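PDB 3OJO: Cap5O from Staphylococcus aureus, which probably oxidises UDP-N-acetyl-mannosamine with NAD as the acceptor, a step in the synthesis of the capsular polysaccharide of Staphylococcus aureus. Local coordinates for residues 110-113 and 114-118; 162-166 and 167-171. All coordinates share one frame; numbering follows the deposited sequence.

Interaction 1: residues 110-113 and 114-118; sequences RALD and SILPF
Leu112 and Leu116 meet one turn apart at the C-terminal end of helix 106-115, the helix of a beta-alpha-beta unit between strands 86-89 and 124-127 of the Rossmann-type NAD-binding domain. Here the helix tightens into a 3-10 turn at 116-118, and one carbonyl serves both patterns: Leu112 O accepts from Leu116 N, four residues on, at 3.2 Å, and from Ile115 N, three residues on.

The apolar side is the closely packed one. Leu112 CG lies 4.3 Å from Leu116 CD2, and Leu112 CD1 comes equally near Ile115 CG2. Leu112 continues onto Val140, Val143 and Ile144 of helix 135-145, while Ala111 and Ile115 face Val17 and Ile89 of the sheet, with Ala111 also lining the NAD pocket.

The other side is looser and more exposed. The carboxylate of Asp113 runs alongside Leu116, both side chains pointing the same way, and Asp113 OD2 reaches Leu116 CD1 at 3.5 Å, a van der Waals contact between carboxylate oxygen and methyl group. Arg110 projects from the same exposed region, and the amide of Ser114 is shared weakly between Arg110 O and Ala111 O.

To the second of these carbonyls Ser114 adds a side-chain bond. A chi1 of 83° sets the hydroxyl between its own backbone N and carbonyl carbon, turned back along the helix, where Ser114 OG donates to Ala111 O at 2.9 Å, the hydroxyl oxygen lying 28° from the plane of that carbonyl.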
ATOM      1  N   ARG B 110      29.314 -13.798 -10.511  1.00 44.27           N
ATOM      2  CA  ARG B 110      30.764 -13.919 -10.320  1.00 43.53           C
ATOM      3  C   ARG B 110      31.030 -15.029  -9.306  1.00 46.32           C
ATOM      4  O   ARG B 110      31.878 -15.878  -9.560  1.00 47.72           O
ATOM      5  CB  ARG B 110      31.345 -12.597  -9.802  1.00 41.01           C
ATOM      6  CG  ARG B 110      32.285 -11.918 -10.761  1.00 36.43           C
ATOM      7  CD  ARG B 110      32.612 -10.500 -10.320  1.00 40.88           C
ATOM      8  NE  ARG B 110      31.710  -9.515 -10.923  1.00 50.74           N
ATOM      9  CZ  ARG B 110      31.628  -8.241 -10.548  1.00 70.84           C
ATOM     10  NH1 ARG B 110      32.377  -7.786  -9.553  1.00 62.37           N
ATOM     11  NH2 ARG B 110      30.784  -7.418 -11.157  1.00 57.03           N
ATOM     12  N   ALA B 111      30.264 -15.039  -8.177  1.00 41.01           N
ATOM     13  CA  ALA B 111      30.330 -16.051  -7.132  1.00 40.85           C
ATOM     14  C   ALA B 111      29.913 -17.422  -7.661  1.00 46.14           C
ATOM     15  O   ALA B 111      30.459 -18.431  -7.212  1.00 45.06           O
ATOM     16  CB  ALA B 111      29.451 -15.662  -5.957  1.00 41.59           C
ATOM     17  N   LEU B 112      28.937 -17.464  -8.607  1.00 44.37           N
ATOM     18  CA  LEU B 112      28.517 -18.718  -9.228  1.00 43.98           C
ATOM     19  C   LEU B 112      29.671 -19.295 -10.060  1.00 50.52           C
ATOM     20  O   LEU B 112      29.951 -20.489  -9.939  1.00 50.72           O
ATOM     21  CB  LEU B 112      27.219 -18.580 -10.047  1.00 43.28           C
ATOM     22  CG  LEU B 112      26.608 -19.901 -10.620  1.00 47.56           C
ATOM     23  CD1 LEU B 112      26.249 -20.912  -9.520  1.00 46.56           C
ATOM     24  CD2 LEU B 112      25.407 -19.620 -11.516  1.00 50.09           C
ATOM     25  N   ASP B 113      30.398 -18.433 -10.810  1.00 49.09           N
ATOM     26  CA  ASP B 113      31.549 -18.842 -11.631  1.00 49.97           C
ATOM     27  C   ASP B 113      32.744 -19.384 -10.835  1.00 56.75           C
ATOM     28  O   ASP B 113      33.506 -20.190 -11.377  1.00 58.24           O
ATOM     29  CB  ASP B 113      32.000 -17.734 -12.585  1.00 51.47           C
ATOM     30  CG  ASP B 113      31.052 -17.423 -13.713  1.00 67.47           C
ATOM     31  OD1 ASP B 113      31.000 -16.248 -14.135  1.00 70.54           O
ATOM     32  OD2 ASP B 113      30.357 -18.354 -14.181  1.00 77.00           O
ATOM     33  N   SER B 114      32.910 -18.954  -9.564  1.00 53.22           N
ATOM     34  CA  SER B 114      33.991 -19.403  -8.663  1.00 52.77           C
ATOM     35  C   SER B 114      33.762 -20.843  -8.178  1.00 56.52           C
ATOM     36  O   SER B 114      34.712 -21.571  -7.891  1.00 56.55           O
ATOM     37  CB  SER B 114      34.105 -18.464  -7.462  1.00 56.39           C
ATOM     38  OG  SER B 114      33.187 -18.767  -6.420  1.00 65.35           O
ATOM     39  N   ILE B 115      32.486 -21.229  -8.097  1.00 52.53           N
ATOM     40  CA  ILE B 115      31.950 -22.500  -7.627  1.00 51.64           C
ATOM     41  C   ILE B 115      31.957 -23.596  -8.713  1.00 54.57           C
ATOM     42  O   ILE B 115      32.212 -24.757  -8.402  1.00 52.73           O
ATOM     43  CB  ILE B 115      30.539 -22.157  -7.063  1.00 54.51           C
ATOM     44  CG1 ILE B 115      30.597 -21.938  -5.552  1.00 55.33           C
ATOM     45  CG2 ILE B 115      29.365 -23.055  -7.532  1.00 53.67           C
ATOM     46  CD1 ILE B 115      29.310 -21.364  -4.962  1.00 67.34           C
ATOM     47  N   LEU B 116      31.665 -23.213  -9.974  1.00 52.14           N
ATOM     48  CA  LEU B 116      31.555 -24.080 -11.148  1.00 51.65           C
ATOM     49  C   LEU B 116      32.662 -25.134 -11.330  1.00 58.70           C
ATOM     50  O   LEU B 116      32.305 -26.308 -11.479  1.00 58.78           O
ATOM     51  CB  LEU B 116      31.378 -23.263 -12.432  1.00 50.88           C
ATOM     52  CG  LEU B 116      30.131 -22.413 -12.598  1.00 54.66           C
ATOM     53  CD1 LEU B 116      30.056 -21.876 -13.997  1.00 53.68           C
ATOM     54  CD2 LEU B 116      28.847 -23.173 -12.218  1.00 56.74           C
ATOM     55  N   PRO B 117      33.989 -24.788 -11.304  1.00 56.42           N
ATOM     56  CA  PRO B 117      35.022 -25.832 -11.476  1.00 56.33           C
ATOM     57  C   PRO B 117      35.061 -26.922 -10.400  1.00 60.63           C
ATOM     58  O   PRO B 117      35.696 -27.950 -10.607  1.00 60.84           O
ATOM     59  CB  PRO B 117      36.334 -25.038 -11.478  1.00 57.75           C
ATOM     60  CG  PRO B 117      35.960 -23.642 -11.725  1.00 62.14           C
ATOM     61  CD  PRO B 117      34.615 -23.460 -11.134  1.00 57.82           C
ATOM     62  N   PHE B 118      34.404 -26.698  -9.260  1.00 57.08           N
ATOM     63  CA  PHE B 118      34.407 -27.631  -8.136  1.00 56.90           C
ATOM     64  C   PHE B 118      33.156 -28.495  -8.057  1.00 61.00           C
ATOM     65  O   PHE B 118      33.085 -29.383  -7.206  1.00 59.97           O
ATOM     66  CB  PHE B 118      34.642 -26.865  -6.823  1.00 58.80           C
ATOM     67  CG  PHE B 118      35.867 -25.979  -6.872  1.00 60.50           C
ATOM     68  CD1 PHE B 118      37.127 -26.491  -6.585  1.00 63.64           C
ATOM     69  CD2 PHE B 118      35.766 -24.644  -7.242  1.00 62.59           C
ATOM     70  CE1 PHE B 118      38.258 -25.681  -6.663  1.00 64.78           C
ATOM     71  CE2 PHE B 118      36.898 -23.835  -7.324  1.00 65.57           C
ATOM     72  CZ  PHE B 118      38.136 -24.353  -7.023  1.00 63.97           C
TER

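Interaction 2: residues 162-166 and 167-171; sequences ERVLP and GKILE. With PDC (pyridine-2,6-dicarboxylic acid), chain K; NAD (nicotinamide-adenine-dinucleotide), chain J; PDC (pyridine-2,6-dicarboxylic acid), chain L.
Val164 packs against Ile169 across a type II turn from Leu165 to Lys168, closed by the bond from Lys168 N to Leu165 O (3.1 Å). Ile169 can be followed outward from CB, 4.0 Å from Leu165 O. There the chain branches: CG1, set anti to the carbonyl carbon (chi1 -66°), comes within 3.3 Å of Leu165 O and 3.8 Å of Val164 CB. CG2 meets Val164 CG1, and the terminal CD1 ends 4.1 Å from Val164 CG2. Val164 CG2 also lies 3.3 Å from the nicotinamide amide oxygen, NAD O7N, which accepts a nearly straight bond from Val164 N at 2.9 Å.

On the far side of the turn, Leu165 CD2 runs alongside Lys168 CB. Glu59 receives the amides of Gly167 and Ile169 next to the helix start, where Lys168 is the N-cap.

Arg163, bent at chi3, sends NH1 to O3 of the chain L dicarboxylate (2.9 Å), while O2 of the chain K molecule lies over one guanidinium face; NH1 also forms a salt bridge with Glu218. The loop between strand 156-159 and helix 169-175 thus forms part of the nicotinamide site of this Rossmann-type domain, where Val164 N binds the carboxamide oxygen.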
ATOM      1  N   GLU B 162      17.787 -14.839   2.718  1.00 41.59           N
ATOM      2  CA  GLU B 162      18.307 -14.640   4.050  1.00 41.79           C
ATOM      3  C   GLU B 162      18.182 -13.194   4.509  1.00 48.18           C
ATOM      4  O   GLU B 162      18.575 -12.261   3.798  1.00 48.28           O
ATOM      5  CB  GLU B 162      19.737 -15.195   4.171  1.00 42.31           C
ATOM      6  CG  GLU B 162      20.180 -15.477   5.589  1.00 43.18           C
ATOM      7  CD  GLU B 162      19.400 -16.542   6.316  1.00 57.66           C
ATOM      8  OE1 GLU B 162      19.934 -17.666   6.461  1.00 69.59           O
ATOM      9  OE2 GLU B 162      18.297 -16.227   6.821  1.00 49.40           O
ATOM     10  N   ARG B 163      17.605 -13.022   5.693  1.00 45.29           N
ATOM     11  CA  ARG B 163      17.393 -11.718   6.290  1.00 45.71           C
ATOM     12  C   ARG B 163      17.705 -11.867   7.759  1.00 51.30           C
ATOM     13  O   ARG B 163      17.044 -12.645   8.453  1.00 51.75           O
ATOM     14  CB  ARG B 163      15.950 -11.260   6.042  1.00 44.19           C
ATOM     15  CG  ARG B 163      15.659  -9.849   6.532  1.00 57.18           C
ATOM     16  CD  ARG B 163      14.286  -9.362   6.103  1.00 66.51           C
ATOM     17  NE  ARG B 163      13.213 -10.272   6.513  1.00 71.83           N
ATOM     18  CZ  ARG B 163      12.066 -10.427   5.861  1.00 78.93           C
ATOM     19  NH1 ARG B 163      11.817  -9.720   4.761  1.00 64.84           N
ATOM     20  NH2 ARG B 163      11.156 -11.283   6.304  1.00 57.30           N
ATOM     21  N   VAL B 164      18.760 -11.176   8.214  1.00 49.65           N
ATOM     22  CA  VAL B 164      19.261 -11.227   9.604  1.00 49.59           C
ATOM     23  C   VAL B 164      18.840 -10.024  10.431  1.00 53.37           C
ATOM     24  O   VAL B 164      18.869  -8.886   9.941  1.00 51.74           O
ATOM     25  CB  VAL B 164      20.797 -11.512   9.751  1.00 52.79           C
ATOM     26  CG1 VAL B 164      21.181 -12.865   9.174  1.00 52.31           C
ATOM     27  CG2 VAL B 164      21.666 -10.393   9.172  1.00 52.50           C
ATOM     28  N   LEU B 165      18.488 -10.294  11.703  1.00 51.49           N
ATOM     29  CA  LEU B 165      18.118  -9.295  12.700  1.00 52.11           C
ATOM     30  C   LEU B 165      19.385  -8.947  13.481  1.00 53.90           C
ATOM     31  O   LEU B 165      19.834  -9.777  14.282  1.00 53.81           O
ATOM     32  CB  LEU B 165      17.062  -9.866  13.673  1.00 53.00           C
ATOM     33  CG  LEU B 165      16.176  -8.876  14.432  1.00 58.58           C
ATOM     34  CD1 LEU B 165      14.820  -9.480  14.688  1.00 58.70           C
ATOM     35  CD2 LEU B 165      16.806  -8.445  15.764  1.00 63.15           C
ATOM     36  N   PRO B 166      19.977  -7.748  13.291  1.00 48.33           N
ATOM     37  CA  PRO B 166      21.182  -7.398  14.072  1.00 48.19           C
ATOM     38  C   PRO B 166      20.916  -7.339  15.583  1.00 53.44           C
ATOM     39  O   PRO B 166      19.848  -6.913  16.024  1.00 52.66           O
ATOM     40  CB  PRO B 166      21.615  -6.055  13.495  1.00 49.87           C
ATOM     41  CG  PRO B 166      20.915  -5.971  12.160  1.00 54.53           C
ATOM     42  CD  PRO B 166      19.608  -6.666  12.364  1.00 49.64           C
ATOM     43  N   GLY B 167      21.865  -7.876  16.346  1.00 51.72           N
ATOM     44  CA  GLY B 167      21.795  -8.003  17.796  1.00 50.83           C
ATOM     45  C   GLY B 167      21.253  -9.352  18.218  1.00 52.60           C
ATOM     46  O   GLY B 167      21.552  -9.820  19.323  1.00 53.29           O
ATOM     47  N   LYS B 168      20.506 -10.009  17.308  1.00 46.52           N
ATOM     48  CA  LYS B 168      19.875 -11.318  17.518  1.00 45.15           C
ATOM     49  C   LYS B 168      20.059 -12.231  16.311  1.00 46.62           C
ATOM     50  O   LYS B 168      19.179 -13.058  16.061  1.00 46.51           O
ATOM     51  CB  LYS B 168      18.354 -11.152  17.808  1.00 46.30           C
ATOM     52  CG  LYS B 168      18.003 -10.406  19.094  1.00 61.66           C
ATOM     53  CD  LYS B 168      18.354 -11.229  20.344  1.00 71.43           C
ATOM     54  CE  LYS B 168      19.112 -10.454  21.385  1.00 70.83           C
ATOM     55  NZ  LYS B 168      19.959 -11.361  22.204  1.00 76.68           N
ATOM     56  N   ILE B 169      21.178 -12.080  15.559  1.00 41.16           N
ATOM     57  CA  ILE B 169      21.459 -12.835  14.314  1.00 39.93           C
ATOM     58  C   ILE B 169      21.338 -14.338  14.442  1.00 44.82           C
ATOM     59  O   ILE B 169      20.569 -14.938  13.685  1.00 45.24           O
ATOM     60  CB  ILE B 169      22.762 -12.406  13.559  1.00 41.64           C
ATOM     61  CG1 ILE B 169      22.650 -10.966  13.000  1.00 41.77           C
ATOM     62  CG2 ILE B 169      23.084 -13.398  12.435  1.00 38.94           C
ATOM     63  CD1 ILE B 169      24.008 -10.313  12.578  1.00 47.90           C
ATOM     64  N   LEU B 170      22.103 -14.948  15.372  1.00 42.02           N
ATOM     65  CA  LEU B 170      22.093 -16.399  15.571  1.00 42.41           C
ATOM     66  C   LEU B 170      20.743 -16.927  15.999  1.00 46.67           C
ATOM     67  O   LEU B 170      20.284 -17.918  15.427  1.00 46.14           O
ATOM     68  CB  LEU B 170      23.206 -16.888  16.513  1.00 42.81           C
ATOM     69  CG  LEU B 170      24.667 -16.703  16.051  1.00 47.31           C
ATOM     70  CD1 LEU B 170      25.623 -17.393  17.014  1.00 47.12           C
ATOM     71  CD2 LEU B 170      24.895 -17.174  14.607  1.00 46.45           C
ATOM     72  N   GLU B 171      20.083 -16.258  16.969  1.00 43.94           N
ATOM     73  CA  GLU B 171      18.743 -16.688  17.399  1.00 44.78           C
ATOM     74  C   GLU B 171      17.778 -16.587  16.230  1.00 48.73           C
ATOM     75  O   GLU B 171      17.127 -17.582  15.900  1.00 50.58           O
ATOM     76  CB  GLU B 171      18.210 -15.989  18.685  1.00 46.43           C
ATOM     77  CG  GLU B 171      18.861 -14.671  19.082  1.00 60.69           C
ATOM     78  CD  GLU B 171      20.169 -14.727  19.858  1.00 81.59           C
ATOM     79  OE1 GLU B 171      20.183 -15.328  20.958  1.00 76.81           O
ATOM     80  OE2 GLU B 171      21.160 -14.109  19.400  1.00 63.85           O
TER
HETATM   81  N1  PDC K 502      14.075  -6.361   8.880  0.75 47.04           N
HETATM   82  C2  PDC K 502      13.318  -7.460   9.074  0.68 45.77           C
HETATM   83  C3  PDC K 502      13.856  -8.704   9.472  1.00 43.84           C
HETATM   84  C4  PDC K 502      15.219  -8.757   9.728  0.91 43.94           C
HETATM   85  C5  PDC K 502      15.993  -7.600   9.505  0.95 44.98           C
HETATM   86  C6  PDC K 502      15.385  -6.416   9.081  1.00 47.35           C
HETATM   87  C7  PDC K 502      11.897  -7.369   8.847  0.86 46.54           C
HETATM   88  O1  PDC K 502      11.480  -6.253   8.485  1.00 46.03           O
HETATM   89  O2  PDC K 502      11.168  -8.527   9.059  1.00 50.09           O
HETATM   90  C8  PDC K 502      16.195  -5.219   8.854  0.42 48.86           C
HETATM   91  O3  PDC K 502      17.390  -5.205   9.014  0.93 52.02           O
HETATM   92  O4  PDC K 502      15.612  -4.115   8.449  1.00 49.38           O
HETATM   93  PA  NAD J 500      28.059  -7.720   3.177  1.00 39.00           P
HETATM   94  O1A NAD J 500      28.600  -6.629   2.340  1.00 39.55           O
HETATM   95  O2A NAD J 500      28.146  -7.402   4.618  1.00 40.31           O
HETATM   96  O5B NAD J 500      28.885  -9.064   2.863  1.00 39.42           O
HETATM   97  C5B NAD J 500      29.210  -9.447   1.554  1.00 35.96           C
HETATM   98  C4B NAD J 500      30.558 -10.126   1.604  1.00 34.92           C
HETATM   99  O4B NAD J 500      30.719 -10.930   0.454  1.00 33.45           O
HETATM  100  C3B NAD J 500      31.730  -9.137   1.659  1.00 38.63           C
HETATM  101  O3B NAD J 500      32.649  -9.553   2.664  1.00 37.86           O
HETATM  102  C2B NAD J 500      32.389  -9.325   0.298  1.00 38.32           C
HETATM  103  O2B NAD J 500      33.783  -9.094   0.306  1.00 37.14           O
HETATM  104  C1B NAD J 500      32.042 -10.765  -0.037  1.00 36.66           C
HETATM  105  N9A NAD J 500      32.082 -10.997  -1.488  1.00 38.19           N
HETATM  106  C8A NAD J 500      31.646 -10.128  -2.465  1.00 40.20           C
HETATM  107  N7A NAD J 500      31.741 -10.742  -3.666  1.00 38.90           N
HETATM  108  C5A NAD J 500      32.240 -11.985  -3.460  1.00 39.76           C
HETATM  109  C6A NAD J 500      32.555 -13.019  -4.344  1.00 41.52           C
HETATM  110  N6A NAD J 500      32.348 -12.829  -5.651  1.00 42.49           N
HETATM  111  N1A NAD J 500      33.063 -14.214  -3.842  1.00 37.22           N
HETATM  112  C2A NAD J 500      33.244 -14.385  -2.478  1.00 33.76           C
HETATM  113  N3A NAD J 500      32.934 -13.356  -1.610  1.00 35.75           N
HETATM  114  C4A NAD J 500      32.440 -12.176  -2.092  1.00 37.47           C
HETATM  115  O3  NAD J 500      26.544  -8.033   2.697  1.00 45.53           O
HETATM  116  PN  NAD J 500      25.451  -8.768   3.613  1.00 46.36           P
HETATM  117  O1N NAD J 500      24.846  -7.742   4.500  1.00 51.18           O
HETATM  118  O2N NAD J 500      26.033 -10.007   4.187  1.00 45.63           O
HETATM  119  O5D NAD J 500      24.325  -9.155   2.565  1.00 51.08           O
HETATM  120  C5D NAD J 500      24.640  -9.722   1.320  1.00 58.41           C
HETATM  121  C4D NAD J 500      23.365  -9.733   0.483  1.00 65.77           C
HETATM  122  O4D NAD J 500      22.364 -10.510   1.122  1.00 69.99           O
HETATM  123  C3D NAD J 500      22.697  -8.365   0.341  1.00 66.66           C
HETATM  124  O3D NAD J 500      23.310  -7.455  -0.553  1.00 69.41           O
HETATM  125  C2D NAD J 500      21.325  -8.798  -0.112  1.00 65.08           C
HETATM  126  O2D NAD J 500      21.432  -9.355  -1.397  1.00 61.08           O
HETATM  127  C1D NAD J 500      21.083  -9.979   0.814  1.00 70.12           C
HETATM  128  N1N NAD J 500      20.351  -9.464   1.994  1.00 73.05           N
HETATM  129  C2N NAD J 500      20.994  -9.091   3.153  1.00 74.66           C
HETATM  130  C3N NAD J 500      20.251  -8.578   4.228  1.00 78.16           C
HETATM  131  C7N NAD J 500      20.829  -8.575   5.616  1.00 79.86           C
HETATM  132  O7N NAD J 500      20.006  -9.035   6.671  1.00 79.40           O
HETATM  133  N7N NAD J 500      22.071  -8.120   5.824  1.00 79.98           N
HETATM  134  C4N NAD J 500      18.864  -8.415   4.100  1.00 78.98           C
HETATM  135  C5N NAD J 500      18.222  -8.758   2.911  1.00 78.38           C
HETATM  136  C6N NAD J 500      18.992  -9.267   1.863  1.00 76.03           C
HETATM  137  N1  PDC L 503      10.636  -5.190   5.887  1.00 51.42           N
HETATM  138  C2  PDC L 503       9.482  -4.542   6.079  1.00 50.21           C
HETATM  139  C3  PDC L 503       8.564  -4.554   5.032  1.00 48.23           C
HETATM  140  C4  PDC L 503       8.967  -5.204   3.836  1.00 48.30           C
HETATM  141  C5  PDC L 503      10.206  -5.861   3.735  1.00 49.23           C
HETATM  142  C6  PDC L 503      11.020  -5.835   4.830  1.00 51.51           C
HETATM  143  C7  PDC L 503       9.295  -3.904   7.421  1.00 51.18           C
HETATM  144  O1  PDC L 503       8.266  -3.319   7.702  1.00 50.94           O
HETATM  145  O2  PDC L 503      10.320  -4.016   8.327  1.00 54.73           O
HETATM  146  C8  PDC L 503      12.341  -6.478   4.952  1.00 52.44           C
HETATM  147  O3  PDC L 503      12.832  -7.154   4.046  1.00 54.94           O
HETATM  148  O4  PDC L 503      12.997  -6.319   6.122  1.00 51.19           O

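Following the chain from the N terminus, strand 86-89 leads into helix 106-115, whose last turn is closed by interaction 1 before the chain passes to strand 124-127. Helix 135-145 and strand 156-159 come next, and interaction 2 then closes the short turn into helix 169-175. The contacts are in series, neither nesting nor crossing. The centres of interactions 1 and 2 are about 27 Å apart. Both belong to the NAD-binding domain: in residues 110-118, Ala111 and Ile115 meet strands 13-17 and 86-89, Leu112 and Leu116 meet helix 135-145, and Ala111 also lies near the adenine end of NAD, whereas residues 162-171 tie the nicotinamide end to helix 23-32.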